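Uncharacterized protein (Bacillus thuringiensis serovar kurstaki, PDB 4XHO) probably acts as an actin-like, ParM-type ATPase that binds ATP with magnesium and may assemble into filaments that segregate plasmid DNA. Local coordinates at residues A[21-26]-A[398-403]. The protein carries 2 engineered substitutions. Sequence-based numbering, arbitrary orientation.
Sequences KAKISF and ESAYFT. With ATP (adenosine-5'-triphosphate), chain B.
Ser25 and Tyr401 are the residues whose CA atoms lie nearest each other, at 7.2 Å, where strand 21-27 passes the turn leading into helix 402-415. Strands 13-17 and 21-27 form an antiparallel hairpin beside the phosphates, consistent with the first phosphate-binding hairpin of the actin fold. Facing it, Ser399 to Phe402 form a type I beta turn, and Tyr401 takes the N-cap position of the helix.

The aliphatic chain of Lys23 crosses the Tyr401 ring at a slant, with CD 3.7 Å from CE1 of the tyrosine. The chain then bends at chi3 (-123°) and brings NZ over the ring, 5.3 Å from its centroid, too far for more than a weak cation-pi attraction, and to Ala400 O. The hydrogen bond to that carbonyl is modelled very short, so its length is doubtful. Lys23 NZ also donates to O1A of the ATP alpha-phosphate, at 2.7 Å. Lys21 lies alongside O1B of the beta-phosphate and, bent at its last torsion (chi4 -67°), donates a hydrogen bond to it from NZ at 2.8 Å. Ser25 OG, 3.9 Å from Tyr401 CB, is hydrogen-bonded to Ser404 in the first turn of the helix and to Ser35 on the neighbouring strand.

Bridging a backbone carbonyl and the nucleotide, the Lys23 ammonium places the turn before helix 402-415 next to the alpha-phosphate, and the two lysines probably offset part of the triphosphate's negative charge.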
ATOM      1  N   LYS A  21       4.388  -4.380   0.654  1.00 21.39           N
ATOM      2  CA  LYS A  21       3.037  -4.923   0.787  1.00 15.64           C
ATOM      3  C   LYS A  21       2.208  -4.983  -0.485  1.00 15.52           C
ATOM      4  O   LYS A  21       2.525  -4.392  -1.519  1.00 20.53           O
ATOM      5  CB  LYS A  21       2.265  -4.143   1.851  1.00 19.33           C
ATOM      6  CG  LYS A  21       2.750  -2.720   2.109  1.00 21.05           C
ATOM      7  CD  LYS A  21       2.147  -2.182   3.419  1.00 21.80           C
ATOM      8  CE  LYS A  21       2.473  -0.702   3.666  1.00 25.43           C
ATOM      9  NZ  LYS A  21       3.921  -0.443   3.934  1.00 26.88           N
ATOM     10  N   ALA A  22       1.141  -5.762  -0.406  1.00 14.48           N
ATOM     11  CA  ALA A  22       0.126  -5.783  -1.446  1.00 14.40           C
ATOM     12  C   ALA A  22      -1.023  -4.931  -0.968  1.00 14.16           C
ATOM     13  O   ALA A  22      -1.671  -5.289  -0.002  1.00 17.00           O
ATOM     14  CB  ALA A  22      -0.330  -7.185  -1.721  1.00 14.82           C
ATOM     15  N   LYS A  23      -1.274  -3.799  -1.612  1.00 11.04           N
ATOM     16  CA  LYS A  23      -2.400  -2.962  -1.209  1.00  9.19           C
ATOM     17  C   LYS A  23      -3.616  -3.103  -2.125  1.00 13.81           C
ATOM     18  O   LYS A  23      -3.489  -3.214  -3.353  1.00 13.47           O
ATOM     19  CB  LYS A  23      -1.975  -1.515  -1.154  1.00  8.87           C
ATOM     20  CG  LYS A  23      -0.710  -1.283  -0.347  1.00 15.81           C
ATOM     21  CD  LYS A  23      -0.672   0.138   0.178  1.00 11.32           C
ATOM     22  CE  LYS A  23       0.568   0.835  -0.282  1.00  8.58           C
ATOM     23  NZ  LYS A  23       0.501   2.260   0.078  1.00 13.91           N
ATOM     24  N   ILE A  24      -4.796  -3.092  -1.513  1.00 13.34           N
ATOM     25  CA  ILE A  24      -6.060  -3.140  -2.240  1.00 11.86           C
ATOM     26  C   ILE A  24      -7.044  -2.069  -1.750  1.00 12.26           C
ATOM     27  O   ILE A  24      -7.190  -1.846  -0.542  1.00 15.42           O
ATOM     28  CB  ILE A  24      -6.700  -4.532  -2.115  1.00 12.55           C
ATOM     29  CG1 ILE A  24      -7.995  -4.615  -2.922  1.00 15.11           C
ATOM     30  CG2 ILE A  24      -6.961  -4.864  -0.671  1.00 15.17           C
ATOM     31  CD1 ILE A  24      -8.655  -5.997  -2.863  1.00 14.88           C
ATOM     32  N   SER A  25      -7.677  -1.372  -2.690  1.00 11.17           N
ATOM     33  CA  SER A  25      -8.844  -0.528  -2.386  1.00 11.89           C
ATOM     34  C   SER A  25     -10.015  -1.089  -3.185  1.00 14.35           C
ATOM     35  O   SER A  25      -9.870  -1.357  -4.370  1.00 13.56           O
ATOM     36  CB  SER A  25      -8.597   0.941  -2.740  1.00 11.43           C
ATOM     37  OG  SER A  25      -7.514   1.480  -1.994  1.00 10.89           O
ATOM     38  N   PHE A  26     -11.155  -1.295  -2.534  1.00 12.06           N
ATOM     39  CA  PHE A  26     -12.321  -1.901  -3.181  1.00 13.22           C
ATOM     40  C   PHE A  26     -13.614  -1.265  -2.664  1.00 14.72           C
ATOM     41  O   PHE A  26     -13.632  -0.667  -1.588  1.00 15.11           O
ATOM     42  CB  PHE A  26     -12.357  -3.417  -2.928  1.00 13.78           C
ATOM     43  CG  PHE A  26     -12.554  -3.777  -1.475  1.00 14.57           C
ATOM     44  CD1 PHE A  26     -11.486  -3.735  -0.580  1.00 14.54           C
ATOM     45  CD2 PHE A  26     -13.801  -4.116  -0.994  1.00 16.44           C
ATOM     46  CE1 PHE A  26     -11.667  -4.036   0.759  1.00 14.81           C
ATOM     47  CE2 PHE A  26     -13.991  -4.417   0.343  1.00 17.55           C
ATOM     48  CZ  PHE A  26     -12.923  -4.372   1.223  1.00 16.70           C
ATOM     49  N   GLU A 398      -6.052   9.076   3.801  1.00 26.62           N
ATOM     50  CA  GLU A 398      -6.048   8.033   2.785  1.00 26.51           C
ATOM     51  C   GLU A 398      -4.865   8.194   1.829  1.00 26.02           C
ATOM     52  O   GLU A 398      -4.879   7.702   0.702  1.00 29.13           O
ATOM     53  CB  GLU A 398      -7.386   8.023   2.037  1.00 29.67           C
ATOM     54  CG  GLU A 398      -8.494   7.226   2.783  1.00 33.59           C
ATOM     55  CD  GLU A 398      -8.149   5.718   2.956  1.00 50.40           C
ATOM     56  OE1 GLU A 398      -8.299   4.915   1.985  1.00 45.97           O
ATOM     57  OE2 GLU A 398      -7.731   5.333   4.073  1.00 50.77           O
ATOM     58  N   SER A 399      -3.815   8.850   2.303  1.00 10.76           N
ATOM     59  CA  SER A 399      -2.659   9.121   1.463  1.00 10.26           C
ATOM     60  C   SER A 399      -1.870   7.873   1.087  1.00  9.17           C
ATOM     61  O   SER A 399      -1.404   7.752  -0.036  1.00  8.91           O
ATOM     62  CB  SER A 399      -1.741  10.115   2.154  1.00 10.95           C
ATOM     63  OG  SER A 399      -0.736  10.556   1.275  1.00 10.93           O
ATOM     64  N   ALA A 400      -1.724   6.941   2.019  1.00  9.49           N
ATOM     65  CA  ALA A 400      -1.002   5.700   1.720  1.00 10.31           C
ATOM     66  C   ALA A 400      -1.676   4.861   0.619  1.00  9.08           C
ATOM     67  O   ALA A 400      -0.987   4.219  -0.176  1.00  8.89           O
ATOM     68  CB  ALA A 400      -0.829   4.869   2.981  1.00  9.61           C
ATOM     69  N   TYR A 401      -3.007   4.901   0.552  1.00  8.54           N
ATOM     70  CA  TYR A 401      -3.740   4.122  -0.433  1.00  8.50           C
ATOM     71  C   TYR A 401      -4.025   4.889  -1.714  1.00  8.28           C
ATOM     72  O   TYR A 401      -4.850   4.469  -2.509  1.00  8.38           O
ATOM     73  CB  TYR A 401      -5.034   3.603   0.173  1.00  9.19           C
ATOM     74  CG  TYR A 401      -4.722   2.521   1.159  1.00  9.47           C
ATOM     75  CD1 TYR A 401      -4.448   1.240   0.713  1.00  9.36           C
ATOM     76  CD2 TYR A 401      -4.588   2.786   2.509  1.00  9.99           C
ATOM     77  CE1 TYR A 401      -4.106   0.249   1.577  1.00  9.59           C
ATOM     78  CE2 TYR A 401      -4.230   1.785   3.391  1.00 10.32           C
ATOM     79  CZ  TYR A 401      -3.999   0.516   2.916  1.00 10.09           C
ATOM     80  OH  TYR A 401      -3.654  -0.523   3.753  1.00 10.48           O
ATOM     81  N   PHE A 402      -3.308   5.983  -1.933  1.00 10.07           N
ATOM     82  CA  PHE A 402      -3.568   6.847  -3.079  1.00 10.37           C
ATOM     83  C   PHE A 402      -3.563   6.113  -4.417  1.00 10.36           C
ATOM     84  O   PHE A 402      -4.531   6.163  -5.176  1.00 11.01           O
ATOM     85  CB  PHE A 402      -2.538   7.966  -3.118  1.00 10.74           C
ATOM     86  CG  PHE A 402      -2.751   8.922  -4.230  1.00 14.29           C
ATOM     87  CD1 PHE A 402      -3.592  10.006  -4.072  1.00 12.79           C
ATOM     88  CD2 PHE A 402      -2.120   8.739  -5.447  1.00 12.36           C
ATOM     89  CE1 PHE A 402      -3.794  10.893  -5.109  1.00 13.95           C
ATOM     90  CE2 PHE A 402      -2.323   9.617  -6.482  1.00 13.18           C
ATOM     91  CZ  PHE A 402      -3.166  10.697  -6.308  1.00 14.14           C
ATOM     92  N   THR A 403      -2.464   5.441  -4.718  1.00  7.45           N
ATOM     93  CA  THR A 403      -2.385   4.657  -5.940  1.00  7.68           C
ATOM     94  C   THR A 403      -3.475   3.548  -6.060  1.00  7.49           C
ATOM     95  O   THR A 403      -4.044   3.363  -7.138  1.00  8.11           O
ATOM     96  CB  THR A 403      -1.003   4.015  -6.064  1.00  7.96           C
ATOM     97  OG1 THR A 403      -0.025   5.053  -6.088  1.00  8.42           O
ATOM     98  CG2 THR A 403      -0.901   3.174  -7.340  1.00  8.41           C
TER
HETATM   99  PG  ATP B 500       6.655   0.933  -1.215  1.00 51.99           P
HETATM  100  O1G ATP B 500       8.081   0.684  -0.776  1.00 50.12           O
HETATM  101  O2G ATP B 500       5.898  -0.297  -1.679  1.00 55.00           O
HETATM  102  O3G ATP B 500       6.483   2.164  -2.089  1.00 53.61           O
HETATM  103  PB  ATP B 500       4.377   1.142   0.519  1.00 24.86           P
HETATM  104  O1B ATP B 500       4.182  -0.207   1.159  1.00 26.81           O
HETATM  105  O2B ATP B 500       3.523   1.624  -0.633  1.00 21.38           O
HETATM  106  O3B ATP B 500       5.922   1.364   0.143  1.00 16.56           O
HETATM  107  PA  ATP B 500       3.255   3.163   2.165  1.00 24.56           P
HETATM  108  O1A ATP B 500       1.989   2.354   2.374  1.00 19.63           O
HETATM  109  O2A ATP B 500       3.284   4.268   1.150  1.00 19.50           O
HETATM  110  O3A ATP B 500       4.451   2.185   1.750  1.00 17.97           O
HETATM  111  O5' ATP B 500       3.792   3.742   3.559  1.00 25.57           O
HETATM  112  C5' ATP B 500       5.073   4.358   3.623  1.00 23.46           C
HETATM  113  C4' ATP B 500       5.381   4.669   5.080  1.00 25.16           C
HETATM  114  O4' ATP B 500       4.344   5.458   5.685  1.00 22.35           O
HETATM  115  C3' ATP B 500       5.462   3.368   5.856  1.00 25.51           C
HETATM  116  O3' ATP B 500       6.591   3.431   6.728  1.00 22.42           O
HETATM  117  C2' ATP B 500       4.161   3.331   6.635  1.00 23.56           C
HETATM  118  O2' ATP B 500       4.270   2.521   7.805  1.00 25.11           O
HETATM  119  C1' ATP B 500       3.932   4.810   6.893  1.00 19.88           C
HETATM  120  N9  ATP B 500       2.534   5.172   7.197  1.00 19.16           N
HETATM  121  C8  ATP B 500       1.438   4.750   6.550  1.00 19.66           C
HETATM  122  N7  ATP B 500       0.309   5.294   7.082  1.00 18.13           N
HETATM  123  C5  ATP B 500       0.688   6.074   8.102  1.00 20.57           C
HETATM  124  C6  ATP B 500      -0.001   6.935   9.087  1.00 24.33           C
HETATM  125  N6  ATP B 500      -1.345   7.056   9.079  1.00 26.41           N
HETATM  126  N1  ATP B 500       0.756   7.585   9.987  1.00 25.76           N
HETATM  127  C2  ATP B 500       2.099   7.461   9.998  1.00 26.19           C
HETATM  128  N3  ATP B 500       2.799   6.705   9.135  1.00 22.39           N
HETATM  129  C4  ATP B 500       2.156   5.992   8.178  1.00 22.05           C